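Local coordinates for protein 5-carboxyvanillate decarboxylase (Sphingomonas paucimobilis, PDB 4L6D) that probably removes a carboxylate group from 5-carboxyvanillate, and in this model holds manganese and vanillate together in its active site, at residues 173-179 with 197-202; 112-117 with 138-143; 30-36 with 78-83; 11-16 with 95-100. All blocks are in the same frame, centred on the assembly; numbering follows the deposited sequence.

Interaction 1: residues 173-179 with 197-202; sequences IHPRAPS and GYGIET. With MN (manganese (II) ion), chain I; VNL (4-hydroxy-3-methoxybenzoate), chain J.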
loop_
_atom_site.group_PDB
_atom_site.type_symbol
_atom_site.label_atom_id
_atom_site.label_comp_id
_atom_site.label_asym_id
_atom_site.label_seq_id
_atom_site.Cartn_x
_atom_site.Cartn_y
_atom_site.Cartn_z
ATOM N N ILE A 173 -5.251 -0.387 -15.685
ATOM C CA ILE A 173 -4.594 0.793 -15.125
ATOM C C ILE A 173 -3.222 0.376 -14.636
ATOM O O ILE A 173 -3.064 -0.128 -13.515
ATOM C CB ILE A 173 -5.415 1.487 -14.014
ATOM C CG1 ILE A 173 -6.782 1.916 -14.557
ATOM C CG2 ILE A 173 -4.662 2.714 -13.520
ATOM C CD1 ILE A 173 -7.694 2.561 -13.508
ATOM N N HIS A 174 -2.245 0.575 -15.516
ATOM C CA HIS A 174 -0.844 0.254 -15.271
ATOM C C HIS A 174 -0.245 1.361 -14.407
ATOM O O HIS A 174 -0.757 2.470 -14.387
ATOM C CB HIS A 174 -0.151 0.197 -16.635
ATOM C CG HIS A 174 1.265 -0.282 -16.587
ATOM N ND1 HIS A 174 2.327 0.550 -16.297
ATOM C CD2 HIS A 174 1.794 -1.510 -16.790
ATOM C CE1 HIS A 174 3.447 -0.145 -16.328
ATOM N NE2 HIS A 174 3.152 -1.399 -16.623
ATOM N N PRO A 175 0.843 1.078 -13.676
ATOM C CA PRO A 175 1.456 2.183 -12.925
ATOM C C PRO A 175 2.158 3.248 -13.781
ATOM O O PRO A 175 2.451 3.078 -14.964
ATOM C CB PRO A 175 2.501 1.478 -12.039
ATOM C CG PRO A 175 2.027 0.049 -11.965
ATOM C CD PRO A 175 1.387 -0.234 -13.283
ATOM N N ARG A 176 2.399 4.382 -13.140
ATOM C CA ARG A 176 3.489 5.278 -13.516
ATOM C C ARG A 176 4.025 5.793 -12.186
ATOM O O ARG A 176 3.557 5.385 -11.125
ATOM C CB ARG A 176 3.023 6.408 -14.449
ATOM C CG ARG A 176 1.938 7.294 -13.852
ATOM C CD ARG A 176 1.500 8.388 -14.801
ATOM N NE ARG A 176 2.532 9.398 -15.007
ATOM C CZ ARG A 176 2.317 10.555 -15.619
ATOM N NH1 ARG A 176 1.109 10.825 -16.101
ATOM N NH2 ARG A 176 3.307 11.430 -15.756
ATOM N N ALA A 177 5.016 6.668 -12.227
ATOM C CA ALA A 177 5.572 7.179 -10.984
ATOM C C ALA A 177 4.540 8.012 -10.215
ATOM O O ALA A 177 3.658 8.640 -10.820
ATOM C CB ALA A 177 6.822 8.016 -11.269
ATOM N N PRO A 178 4.655 8.024 -8.876
ATOM C CA PRO A 178 3.852 8.902 -8.020
ATOM C C PRO A 178 3.655 10.309 -8.592
ATOM O O PRO A 178 4.618 10.955 -9.013
ATOM C CB PRO A 178 4.673 8.951 -6.740
ATOM C CG PRO A 178 5.234 7.540 -6.655
ATOM C CD PRO A 178 5.521 7.132 -8.080
ATOM N N SER A 179 2.407 10.770 -8.587
ATOM C CA SER A 179 2.065 12.106 -9.074
ATOM C C SER A 179 2.655 13.183 -8.183
ATOM O O SER A 179 3.210 12.905 -7.116
ATOM C CB SER A 179 0.547 12.295 -9.101
ATOM O OG SER A 179 0.061 12.557 -7.790
ATOM N N GLY A 197 6.964 3.110 -5.232
ATOM C CA GLY A 197 6.127 4.190 -5.735
ATOM C C GLY A 197 5.030 3.755 -6.693
ATOM O O GLY A 197 3.893 4.242 -6.615
ATOM N N TYR A 198 5.359 2.856 -7.619
ATOM C CA TYR A 198 4.358 2.403 -8.589
ATOM C C TYR A 198 3.087 1.872 -7.909
ATOM O O TYR A 198 1.976 2.189 -8.319
ATOM C CB TYR A 198 4.944 1.327 -9.513
ATOM C CG TYR A 198 5.746 1.878 -10.675
ATOM C CD1 TYR A 198 6.125 3.222 -10.728
ATOM C CD2 TYR A 198 6.108 1.049 -11.729
ATOM C CE1 TYR A 198 6.853 3.727 -11.820
ATOM C CE2 TYR A 198 6.839 1.529 -12.807
ATOM C CZ TYR A 198 7.203 2.868 -12.847
ATOM O OH TYR A 198 7.908 3.339 -13.935
ATOM N N GLY A 199 3.256 1.055 -6.875
ATOM C CA GLY A 199 2.126 0.456 -6.184
ATOM C C GLY A 199 1.320 1.456 -5.384
ATOM O O GLY A 199 0.090 1.383 -5.348
ATOM N N ILE A 200 2.001 2.387 -4.734
ATOM C CA ILE A 200 1.302 3.401 -3.950
ATOM C C ILE A 200 0.488 4.337 -4.848
ATOM O O ILE A 200 -0.683 4.618 -4.573
ATOM C CB ILE A 200 2.280 4.215 -3.092
ATOM C CG1 ILE A 200 3.059 3.308 -2.130
ATOM C CG2 ILE A 200 1.524 5.296 -2.332
ATOM C CD1 ILE A 200 2.167 2.467 -1.226
ATOM N N GLU A 201 1.104 4.792 -5.934
ATOM C CA GLU A 201 0.437 5.649 -6.905
ATOM C C GLU A 201 -0.816 4.998 -7.495
ATOM O O GLU A 201 -1.897 5.605 -7.494
ATOM C CB GLU A 201 1.445 6.016 -8.008
ATOM C CG GLU A 201 0.847 6.473 -9.333
ATOM C CD GLU A 201 0.112 7.798 -9.252
ATOM O OE1 GLU A 201 0.356 8.595 -8.314
ATOM O OE2 GLU A 201 -0.730 8.018 -10.145
ATOM N N THR A 202 -0.671 3.754 -7.953
ATOM C CA THR A 202 -1.731 3.083 -8.700
ATOM C C THR A 202 -2.870 2.644 -7.782
ATOM O O THR A 202 -4.048 2.813 -8.119
ATOM C CB THR A 202 -1.162 1.887 -9.478
ATOM O OG1 THR A 202 -0.019 2.328 -10.220
ATOM C CG2 THR A 202 -2.187 1.343 -10.468
HETATM MN MN MN I . 4.513 -3.121 -16.483
HETATM C C1 VNL J . 9.712 -0.843 -14.924
HETATM C CO1 VNL J . 9.090 -2.047 -14.565
HETATM C CO2 VNL J . 9.075 0.082 -15.774
HETATM C CM1 VNL J . 7.809 -2.357 -15.059
HETATM C CM2 VNL J . 7.802 -0.199 -16.264
HETATM O OM VNL J . 7.104 0.639 -17.095
HETATM C CZ VNL J . 7.150 -1.461 -15.901
HETATM C CC VNL J . 11.099 -0.551 -14.415
HETATM C CV VNL J . 7.668 1.904 -17.489
HETATM O O1 VNL J . 11.803 -1.467 -13.911
HETATM O O2 VNL J . 11.557 0.607 -14.567
HETATM O O3 VNL J . 6.077 -1.816 -16.670
HETATM O O HOH W 1 4.209 -3.612 -18.599
#

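Interaction 2: residues 112-117 with 138-143; sequences AGLGTF and LNGLVI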
loop_
_atom_site.group_PDB
_atom_site.type_symbol
_atom_site.label_atom_id
_atom_site.label_comp_id
_atom_site.label_asym_id
_atom_site.label_seq_id
_atom_site.Cartn_x
_atom_site.Cartn_y
_atom_site.Cartn_z
ATOM N N ALA A 112 -1.877 -10.174 -28.675
ATOM C CA ALA A 112 -3.102 -9.398 -28.549
ATOM C C ALA A 112 -2.659 -7.996 -28.133
ATOM O O ALA A 112 -1.486 -7.791 -27.821
ATOM C CB ALA A 112 -4.044 -10.028 -27.516
ATOM N N GLY A 113 -3.568 -7.022 -28.134
ATOM C CA GLY A 113 -3.159 -5.665 -27.835
ATOM C C GLY A 113 -4.178 -4.804 -27.127
ATOM O O GLY A 113 -5.382 -4.912 -27.359
ATOM N N LEU A 114 -3.663 -3.938 -26.257
ATOM C CA LEU A 114 -4.451 -2.921 -25.576
ATOM C C LEU A 114 -4.177 -1.578 -26.226
ATOM O O LEU A 114 -3.019 -1.194 -26.428
ATOM C CB LEU A 114 -4.062 -2.853 -24.103
ATOM C CG LEU A 114 -4.228 -4.156 -23.306
ATOM C CD1 LEU A 114 -3.837 -3.924 -21.859
ATOM C CD2 LEU A 114 -5.671 -4.654 -23.392
ATOM N N GLY A 115 -5.238 -0.865 -26.576
ATOM C CA GLY A 115 -5.105 0.483 -27.095
ATOM C C GLY A 115 -4.971 1.451 -25.945
ATOM O O GLY A 115 -5.289 1.107 -24.811
ATOM N N THR A 116 -4.496 2.658 -26.229
ATOM C CA THR A 116 -4.359 3.676 -25.197
ATOM C C THR A 116 -5.028 4.953 -25.684
ATOM O O THR A 116 -5.673 4.961 -26.732
ATOM C CB THR A 116 -2.865 3.871 -24.757
ATOM O OG1 THR A 116 -2.799 4.565 -23.497
ATOM C CG2 THR A 116 -2.053 4.612 -25.807
ATOM N N PHE A 117 -4.920 6.013 -24.902
ATOM C CA PHE A 117 -5.567 7.269 -25.242
ATOM C C PHE A 117 -4.941 8.386 -24.435
ATOM O O PHE A 117 -4.165 8.137 -23.519
ATOM C CB PHE A 117 -7.078 7.197 -24.965
ATOM C CG PHE A 117 -7.426 6.651 -23.604
ATOM C CD1 PHE A 117 -7.561 5.274 -23.406
ATOM C CD2 PHE A 117 -7.632 7.503 -22.530
ATOM C CE1 PHE A 117 -7.874 4.758 -22.160
ATOM C CE2 PHE A 117 -7.960 6.983 -21.269
ATOM C CZ PHE A 117 -8.078 5.609 -21.095
ATOM N N LEU A 138 -9.340 -3.884 -31.087
ATOM C CA LEU A 138 -8.331 -4.279 -30.111
ATOM C C LEU A 138 -8.954 -4.932 -28.878
ATOM O O LEU A 138 -10.174 -4.918 -28.691
ATOM C CB LEU A 138 -7.419 -3.103 -29.743
ATOM C CG LEU A 138 -6.398 -2.781 -30.839
ATOM C CD1 LEU A 138 -5.777 -1.423 -30.582
ATOM C CD2 LEU A 138 -5.330 -3.854 -30.895
ATOM N N ASN A 139 -8.106 -5.519 -28.043
ATOM C CA ASN A 139 -8.555 -6.428 -26.994
ATOM C C ASN A 139 -8.959 -5.751 -25.694
ATOM O O ASN A 139 -9.626 -6.350 -24.845
ATOM C CB ASN A 139 -7.445 -7.448 -26.729
ATOM C CG ASN A 139 -7.129 -8.274 -27.948
ATOM O OD1 ASN A 139 -6.324 -7.872 -28.792
ATOM N ND2 ASN A 139 -7.781 -9.424 -28.066
ATOM N N GLY A 140 -8.568 -4.493 -25.547
ATOM C CA GLY A 140 -8.871 -3.761 -24.336
ATOM C C GLY A 140 -8.155 -2.436 -24.383
ATOM O O GLY A 140 -7.713 -2.011 -25.449
ATOM N N LEU A 141 -8.028 -1.804 -23.225
ATOM C CA LEU A 141 -7.386 -0.494 -23.115
ATOM C C LEU A 141 -6.344 -0.490 -22.012
ATOM O O LEU A 141 -6.408 -1.293 -21.081
ATOM C CB LEU A 141 -8.434 0.575 -22.810
ATOM C CG LEU A 141 -9.507 0.796 -23.871
ATOM C CD1 LEU A 141 -10.695 1.549 -23.265
ATOM C CD2 LEU A 141 -8.973 1.527 -25.092
ATOM N N VAL A 142 -5.389 0.433 -22.107
ATOM C CA VAL A 142 -4.394 0.625 -21.055
ATOM C C VAL A 142 -4.176 2.114 -20.840
ATOM O O VAL A 142 -4.181 2.909 -21.789
ATOM C CB VAL A 142 -3.049 -0.085 -21.383
ATOM C CG1 VAL A 142 -2.438 0.444 -22.679
ATOM C CG2 VAL A 142 -2.045 0.051 -20.229
ATOM N N ILE A 143 -4.022 2.483 -19.580
ATOM C CA ILE A 143 -3.653 3.840 -19.206
ATOM C C ILE A 143 -2.737 3.728 -17.981
ATOM O O ILE A 143 -2.826 2.757 -17.223
ATOM C CB ILE A 143 -4.909 4.721 -18.940
ATOM C CG1 ILE A 143 -4.578 6.207 -19.141
ATOM C CG2 ILE A 143 -5.483 4.453 -17.554
ATOM C CD1 ILE A 143 -4.244 6.574 -20.608
#

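Interaction 3: residues 30-36 with 78-83; sequences SLDMILV and APGVQM. With VNL (4-hydroxy-3-methoxybenzoate), chain J.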
loop_
_atom_site.group_PDB
_atom_site.type_symbol
_atom_site.label_atom_id
_atom_site.label_comp_id
_atom_site.label_asym_id
_atom_site.label_seq_id
_atom_site.Cartn_x
_atom_site.Cartn_y
_atom_site.Cartn_z
ATOM N N SER A 30 7.780 16.175 -13.364
ATOM C CA SER A 30 7.128 14.895 -13.084
ATOM C C SER A 30 8.146 13.853 -12.638
ATOM O O SER A 30 9.232 13.775 -13.198
ATOM C CB SER A 30 6.396 14.380 -14.322
ATOM O OG SER A 30 5.853 13.087 -14.079
ATOM N N LEU A 31 7.787 13.044 -11.644
ATOM C CA LEU A 31 8.690 12.013 -11.152
ATOM C C LEU A 31 8.974 10.952 -12.220
ATOM O O LEU A 31 9.970 10.240 -12.135
ATOM C CB LEU A 31 8.152 11.377 -9.864
ATOM C CG LEU A 31 9.107 10.477 -9.070
ATOM C CD1 LEU A 31 10.275 11.251 -8.506
ATOM C CD2 LEU A 31 8.333 9.811 -7.950
ATOM N N ASP A 32 8.121 10.863 -13.241
ATOM C CA ASP A 32 8.399 9.958 -14.354
ATOM C C ASP A 32 9.636 10.346 -15.143
ATOM O O ASP A 32 10.130 9.545 -15.926
ATOM C CB ASP A 32 7.212 9.846 -15.303
ATOM C CG ASP A 32 6.085 9.059 -14.702
ATOM O OD1 ASP A 32 6.211 7.815 -14.588
ATOM O OD2 ASP A 32 5.085 9.682 -14.313
ATOM N N MET A 33 10.128 11.569 -14.962
ATOM C CA MET A 33 11.342 11.990 -15.669
ATOM C C MET A 33 12.568 11.155 -15.305
ATOM O O MET A 33 13.521 11.105 -16.080
ATOM C CB MET A 33 11.619 13.488 -15.483
ATOM C CG MET A 33 10.583 14.376 -16.179
ATOM S SD MET A 33 10.590 14.258 -17.984
ATOM C CE MET A 33 12.057 15.224 -18.355
ATOM N N ILE A 34 12.542 10.493 -14.145
ATOM C CA ILE A 34 13.633 9.593 -13.784
ATOM C C ILE A 34 13.689 8.430 -14.781
ATOM O O ILE A 34 14.715 8.216 -15.425
ATOM C CB ILE A 34 13.518 9.092 -12.321
ATOM C CG1 ILE A 34 13.659 10.268 -11.349
ATOM C CG2 ILE A 34 14.574 8.036 -12.037
ATOM C CD1 ILE A 34 13.436 9.911 -9.875
ATOM N N LEU A 35 12.584 7.702 -14.919
ATOM C CA LEU A 35 12.458 6.662 -15.942
ATOM C C LEU A 35 12.748 7.209 -17.338
ATOM O O LEU A 35 13.498 6.608 -18.114
ATOM C CB LEU A 35 11.036 6.089 -15.931
ATOM C CG LEU A 35 10.642 5.228 -17.130
ATOM C CD1 LEU A 35 11.357 3.898 -17.058
ATOM C CD2 LEU A 35 9.134 5.042 -17.188
ATOM N N VAL A 36 12.146 8.351 -17.669
ATOM C CA VAL A 36 12.227 8.850 -19.039
ATOM C C VAL A 36 13.673 9.185 -19.421
ATOM O O VAL A 36 14.126 8.844 -20.512
ATOM C CB VAL A 36 11.252 10.021 -19.281
ATOM C CG1 VAL A 36 11.516 10.681 -20.623
ATOM C CG2 VAL A 36 9.810 9.510 -19.212
ATOM N N ALA A 78 4.418 2.432 -20.004
ATOM C CA ALA A 78 4.308 3.663 -19.238
ATOM C C ALA A 78 5.505 4.559 -19.575
ATOM O O ALA A 78 6.612 4.067 -19.808
ATOM C CB ALA A 78 4.288 3.342 -17.746
ATOM N N PRO A 79 5.301 5.885 -19.600
ATOM C CA PRO A 79 4.090 6.638 -19.251
ATOM C C PRO A 79 3.109 6.847 -20.404
ATOM O O PRO A 79 2.298 7.776 -20.354
ATOM C CB PRO A 79 4.664 7.987 -18.815
ATOM C CG PRO A 79 5.836 8.171 -19.740
ATOM C CD PRO A 79 6.428 6.785 -19.914
ATOM N N GLY A 80 3.155 5.983 -21.411
ATOM C CA GLY A 80 2.246 6.100 -22.538
ATOM C C GLY A 80 2.388 7.441 -23.225
ATOM O O GLY A 80 3.513 7.881 -23.491
ATOM N N VAL A 81 1.255 8.081 -23.509
ATOM C CA VAL A 81 1.241 9.398 -24.137
ATOM C C VAL A 81 0.824 10.486 -23.161
ATOM O O VAL A 81 0.559 11.621 -23.558
ATOM C CB VAL A 81 0.291 9.451 -25.370
ATOM C CG1 VAL A 81 0.717 8.424 -26.421
ATOM C CG2 VAL A 81 -1.165 9.242 -24.953
ATOM N N GLN A 82 0.791 10.134 -21.883
ATOM C CA GLN A 82 0.212 11.009 -20.869
ATOM C C GLN A 82 1.070 12.188 -20.438
ATOM O O GLN A 82 0.560 13.115 -19.814
ATOM C CB GLN A 82 -0.209 10.189 -19.654
ATOM C CG GLN A 82 -1.389 9.277 -19.940
ATOM C CD GLN A 82 -1.437 8.127 -18.970
ATOM O OE1 GLN A 82 -1.099 6.991 -19.317
ATOM N NE2 GLN A 82 -1.854 8.415 -17.739
ATOM N N MET A 83 2.361 12.171 -20.766
ATOM C CA MET A 83 3.217 13.301 -20.393
ATOM C C MET A 83 3.171 14.473 -21.374
ATOM O O MET A 83 3.631 15.565 -21.052
ATOM C CB MET A 83 4.670 12.868 -20.208
ATOM C CG MET A 83 4.849 11.806 -19.145
ATOM S SD MET A 83 6.572 11.537 -18.726
ATOM C CE MET A 83 6.897 12.985 -17.717
HETATM C C1 VNL J . 9.712 -0.843 -14.924
HETATM C CO1 VNL J . 9.090 -2.047 -14.565
HETATM C CO2 VNL J . 9.075 0.082 -15.774
HETATM C CM1 VNL J . 7.809 -2.357 -15.059
HETATM C CM2 VNL J . 7.802 -0.199 -16.264
HETATM O OM VNL J . 7.104 0.639 -17.095
HETATM C CZ VNL J . 7.150 -1.461 -15.901
HETATM C CC VNL J . 11.099 -0.551 -14.415
HETATM C CV VNL J . 7.668 1.904 -17.489
HETATM O O1 VNL J . 11.803 -1.467 -13.911
HETATM O O2 VNL J . 11.557 0.607 -14.567
HETATM O O3 VNL J . 6.077 -1.816 -16.670
#

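Interaction 4: residues 11-16 with 95-100; sequences VTFQPV and IANDLM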
loop_
_atom_site.group_PDB
_atom_site.type_symbol
_atom_site.label_atom_id
_atom_site.label_comp_id
_atom_site.label_asym_id
_atom_site.label_seq_id
_atom_site.Cartn_x
_atom_site.Cartn_y
_atom_site.Cartn_z
ATOM N N VAL A 11 5.436 -2.647 -24.779
ATOM C CA VAL A 11 5.979 -2.451 -26.113
ATOM C C VAL A 11 6.093 -0.939 -26.337
ATOM O O VAL A 11 5.486 -0.161 -25.613
ATOM C CB VAL A 11 5.059 -3.103 -27.185
ATOM C CG1 VAL A 11 3.706 -2.366 -27.287
ATOM C CG2 VAL A 11 5.737 -3.190 -28.537
ATOM N N THR A 12 6.879 -0.520 -27.321
ATOM C CA THR A 12 6.823 0.874 -27.742
ATOM C C THR A 12 6.908 0.955 -29.257
ATOM O O THR A 12 7.127 -0.057 -29.928
ATOM C CB THR A 12 7.898 1.742 -27.082
ATOM O OG1 THR A 12 7.621 3.125 -27.356
ATOM C CG2 THR A 12 9.297 1.381 -27.599
ATOM N N PHE A 13 6.724 2.159 -29.781
ATOM C CA PHE A 13 6.729 2.401 -31.218
ATOM C C PHE A 13 7.541 3.654 -31.482
ATOM O O PHE A 13 7.581 4.553 -30.640
ATOM C CB PHE A 13 5.296 2.579 -31.733
ATOM C CG PHE A 13 4.382 1.440 -31.377
ATOM C CD1 PHE A 13 4.461 0.236 -32.062
ATOM C CD2 PHE A 13 3.447 1.581 -30.365
ATOM C CE1 PHE A 13 3.623 -0.824 -31.724
ATOM C CE2 PHE A 13 2.599 0.531 -30.027
ATOM C CZ PHE A 13 2.691 -0.672 -30.712
ATOM N N GLN A 14 8.195 3.720 -32.639
ATOM C CA GLN A 14 9.126 4.813 -32.908
ATOM C C GLN A 14 8.571 6.237 -32.724
ATOM O O GLN A 14 9.259 7.084 -32.166
ATOM C CB GLN A 14 9.797 4.650 -34.277
ATOM C CG GLN A 14 11.135 5.381 -34.398
ATOM C CD GLN A 14 12.146 4.909 -33.366
ATOM O OE1 GLN A 14 12.265 3.710 -33.101
ATOM N NE2 GLN A 14 12.867 5.852 -32.765
ATOM N N PRO A 15 7.335 6.511 -33.179
ATOM C CA PRO A 15 6.876 7.891 -32.953
ATOM C C PRO A 15 6.807 8.269 -31.466
ATOM O O PRO A 15 7.060 9.426 -31.125
ATOM C CB PRO A 15 5.476 7.902 -33.579
ATOM C CG PRO A 15 5.551 6.844 -34.658
ATOM C CD PRO A 15 6.398 5.751 -34.031
ATOM N N VAL A 16 6.476 7.315 -30.599
ATOM C CA VAL A 16 6.422 7.587 -29.162
ATOM C C VAL A 16 7.836 7.717 -28.580
ATOM O O VAL A 16 8.126 8.638 -27.802
ATOM C CB VAL A 16 5.608 6.514 -28.411
ATOM C CG1 VAL A 16 5.539 6.842 -26.923
ATOM C CG2 VAL A 16 4.202 6.418 -29.008
ATOM N N ILE A 95 -1.783 7.147 -33.449
ATOM C CA ILE A 95 -0.725 6.484 -34.210
ATOM C C ILE A 95 -0.288 5.193 -33.528
ATOM O O ILE A 95 -0.182 4.139 -34.168
ATOM C CB ILE A 95 0.477 7.426 -34.406
ATOM C CG1 ILE A 95 0.112 8.544 -35.388
ATOM C CG2 ILE A 95 1.715 6.656 -34.881
ATOM C CD1 ILE A 95 1.119 9.678 -35.419
ATOM N N ALA A 96 -0.068 5.266 -32.218
ATOM C CA ALA A 96 0.349 4.091 -31.463
ATOM C C ALA A 96 -0.718 3.003 -31.502
ATOM O O ALA A 96 -0.403 1.810 -31.497
ATOM C CB ALA A 96 0.667 4.451 -30.028
ATOM N N ASN A 97 -1.988 3.406 -31.537
ATOM C CA ASN A 97 -3.069 2.420 -31.632
ATOM C C ASN A 97 -3.130 1.750 -32.999
ATOM O O ASN A 97 -3.354 0.540 -33.101
ATOM C CB ASN A 97 -4.422 3.044 -31.291
ATOM C CG ASN A 97 -4.556 3.360 -29.817
ATOM O OD1 ASN A 97 -3.838 2.809 -28.984
ATOM N ND2 ASN A 97 -5.506 4.227 -29.485
ATOM N N ASP A 98 -2.911 2.525 -34.059
ATOM C CA ASP A 98 -2.827 1.939 -35.392
ATOM C C ASP A 98 -1.666 0.957 -35.454
ATOM O O ASP A 98 -1.792 -0.125 -36.022
ATOM C CB ASP A 98 -2.625 3.015 -36.458
ATOM C CG ASP A 98 -3.887 3.785 -36.766
ATOM O OD1 ASP A 98 -4.974 3.341 -36.355
ATOM O OD2 ASP A 98 -3.788 4.824 -37.455
ATOM N N LEU A 99 -0.528 1.345 -34.881
ATOM C CA LEU A 99 0.648 0.482 -34.912
ATOM C C LEU A 99 0.440 -0.768 -34.052
ATOM O O LEU A 99 0.870 -1.860 -34.423
ATOM C CB LEU A 99 1.900 1.256 -34.479
ATOM C CG LEU A 99 2.362 2.284 -35.516
ATOM C CD1 LEU A 99 3.479 3.150 -34.960
ATOM C CD2 LEU A 99 2.826 1.586 -36.787
ATOM N N MET A 100 -0.230 -0.606 -32.915
ATOM C CA MET A 100 -0.591 -1.759 -32.091
ATOM C C MET A 100 -1.484 -2.740 -32.864
ATOM O O MET A 100 -1.231 -3.949 -32.878
ATOM C CB MET A 100 -1.309 -1.316 -30.816
ATOM C CG MET A 100 -1.733 -2.484 -29.916
ATOM S SD MET A 100 -0.324 -3.294 -29.136
ATOM C CE MET A 100 0.043 -2.132 -27.833
#

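Interaction 1: residues 173-179 with 197-202
A buried glutamate catches the backbone of the loop that follows a metal-binding strand: S179 N donates to E201 OE1 at 3.0 Å. The same carboxylate is engaged by Y151 and S145, so E201 ties helix 197-211 to the loops that follow strands 171-174 and 140-144. The proline-rich run 175-178 lies along the first turns of that helix. P175 CB meets Y198 CB at 3.5 Å, and its CA comes within 3.1 Å of T202 OG1, a hydroxyl already bonded to Y198 O (2.8 Å). P178 CG sits 3.6 Å from G197 O; a beta carbon on G197 would clash with that ring, so the close approach depends on glycine. The CA-to-CB bond of R176 points away from the helix, and its NE forms a salt bridge with D32.

Strand 171-174 belongs to the parallel barrel of the amidohydrolase fold, and H174 at its C-terminal end binds manganese through NE2 (2.2 Å), beside E8 and D297. Y198 lines the vanillate pocket, its OH 3.8 Å from the methoxy carbon CV. H174 ND1 donates to P175 O at 2.9 Å. With the proton on ND1, NE2 can serve as a neutral lone-pair donor, while VNL O3 lies 2.0 Å from MN, where the metal could stabilise negative charge on that oxygen.

Interaction 2: residues 112-117 with 138-143
The two shortest polar links lie at the C-terminal end of this strand pair: V142 N donates to G115 O at 2.8 Å, and the T116 hydroxyl OG1 gives its proton to V142 O, also at 2.8 Å. Next along the ladder G115 N reaches G140 O at 3.0 Å, so the backbone of G115 bonds on both sides of L141, the parallel bridge pattern. At the other end N139 grips G113 twice: N139 N donates to G113 O (2.9 Å), and N139 OD1 accepts from G113 N (3.0 Å), the side chain standing in for a main-chain acceptor. N139 ND2 turns to F332 O.

The strands 111-115 and 140-144 are joined through helix 122-134, a beta-alpha-beta unit of the TIM barrel. Their short segments approach to 4.1 Å at 55°, a marked twist. L114 packs against V142, with L114 CB 3.9 Å from V142 CG1, and V142 also packs on H174. L141 points to the face opposite L114, against I129 and V132 of the connecting helix.

Glycines allow the close fit: a beta carbon on G140 would run into L114 CD2, and one on G115 would be tight against L138 CD1. Farther out, I143 CD1 lies over the F117 ring in a CH-pi contact, 3.9 Å from its centroid.

Interaction 3: residues 30-36 with 78-83
A78 opens the second segment at the edge of the vanillate pocket. Its carbonyl oxygen O lies 3.8 Å from L35 CD2, and both residues meet the ligand's methoxy carbon: A78 O is 3.3 Å and L35 CD2 3.5 Å from VNL CV. A cis peptide leads into P79, whose ring packs under the start of helix 33-40, with CD 4.2 Å from L35 CD2 and CG 4.2 Å from V36 CG2.

P79 then begins a type II' turn closed by Q82 N to P79 O at 3.2 Å; G80 has the positive phi that its second position calls for. This loop follows strand 71-76, at the C-terminal mouth of the TIM barrel, where enzymes of this fold place their active sites. The turn swings V81 and Q82 off the opposing segment, and Q82 is held by N144 and T147 instead.

M83 brings the chain back and buries the most surface, 80 Å². Its SD is 3.9 Å from both D32 CB and V36 CG2, while its CE lies 3.7 Å from S30 CB and 3.9 Å from M33 SD. The surface it meets is shaped by a type I turn from S30 to M33, where S30 OG caps D32 N at 3.3 Å. D32's carboxylate points its charge to R176 in a salt bridge, and H23 of helix 14-23 touches both M33 and M83.

Interaction 4: residues 11-16 with 95-100
F13 supplies the largest share of this contact, 89 Å² of covered surface. Sitting at the N-cap position just ahead of helix 14-23, it directs its ring at helix 86-106. L99 CB lies over one face of the ring in a CH-pi contact, 3.9 Å from the centroid and 20° off the normal. Around the rest of the ring, F13 CD2 comes to 4.0 Å from A96 CB, and F13 CZ to 3.7 Å from M100 N.

L99, the second contributor, also extends to P15: its CD1 lies 4.0 Å from P15 CD. P15, third, meets I95 CG2 through CG at 3.8 Å, so the proline in the first turn of helix 14-23 spans two residues one helical turn apart. V16 CG2 on A96 CB (4.2 Å) continues the seam.

Toward the sheet, V11 CG1 packs on M100 CE at 3.7 Å. M100 also touches L74 of strand 71-76; V11 hydrogen-bonds through its backbone to S75 of that strand and to T77. The side chains that meet are all apolar, and the contact is graded, from this buried end to the partly exposed P15 and I95. It joins the first strand and its following helix to the helix after the neighbouring strand, as in the outer helical layer of a TIM barrel.

How the interactions relate
Interactions 1 and 3 meet beside the same ligand, both reaching its methoxy carbon, and R176 NE reaches D32 OD2 at 2.7 Å while A177 N lies 2.9 Å from D32 OD1. Interaction 2 is built into the neighbouring part of the barrel sheet, its I143 O 2.8 Å from H174 N, so the strand carrying the manganese ligand is docked on it. Interaction 4 runs from the end of strand 5-11 into the outer helices, joined to interaction 2 through N97 OD1 and T116 N at 2.8 Å, but it stays about 9 Å, nearest atoms, from interaction 1. Between interactions 3 and 4 there is light packing, G80 O to V16 CG1 at 4.1 Å.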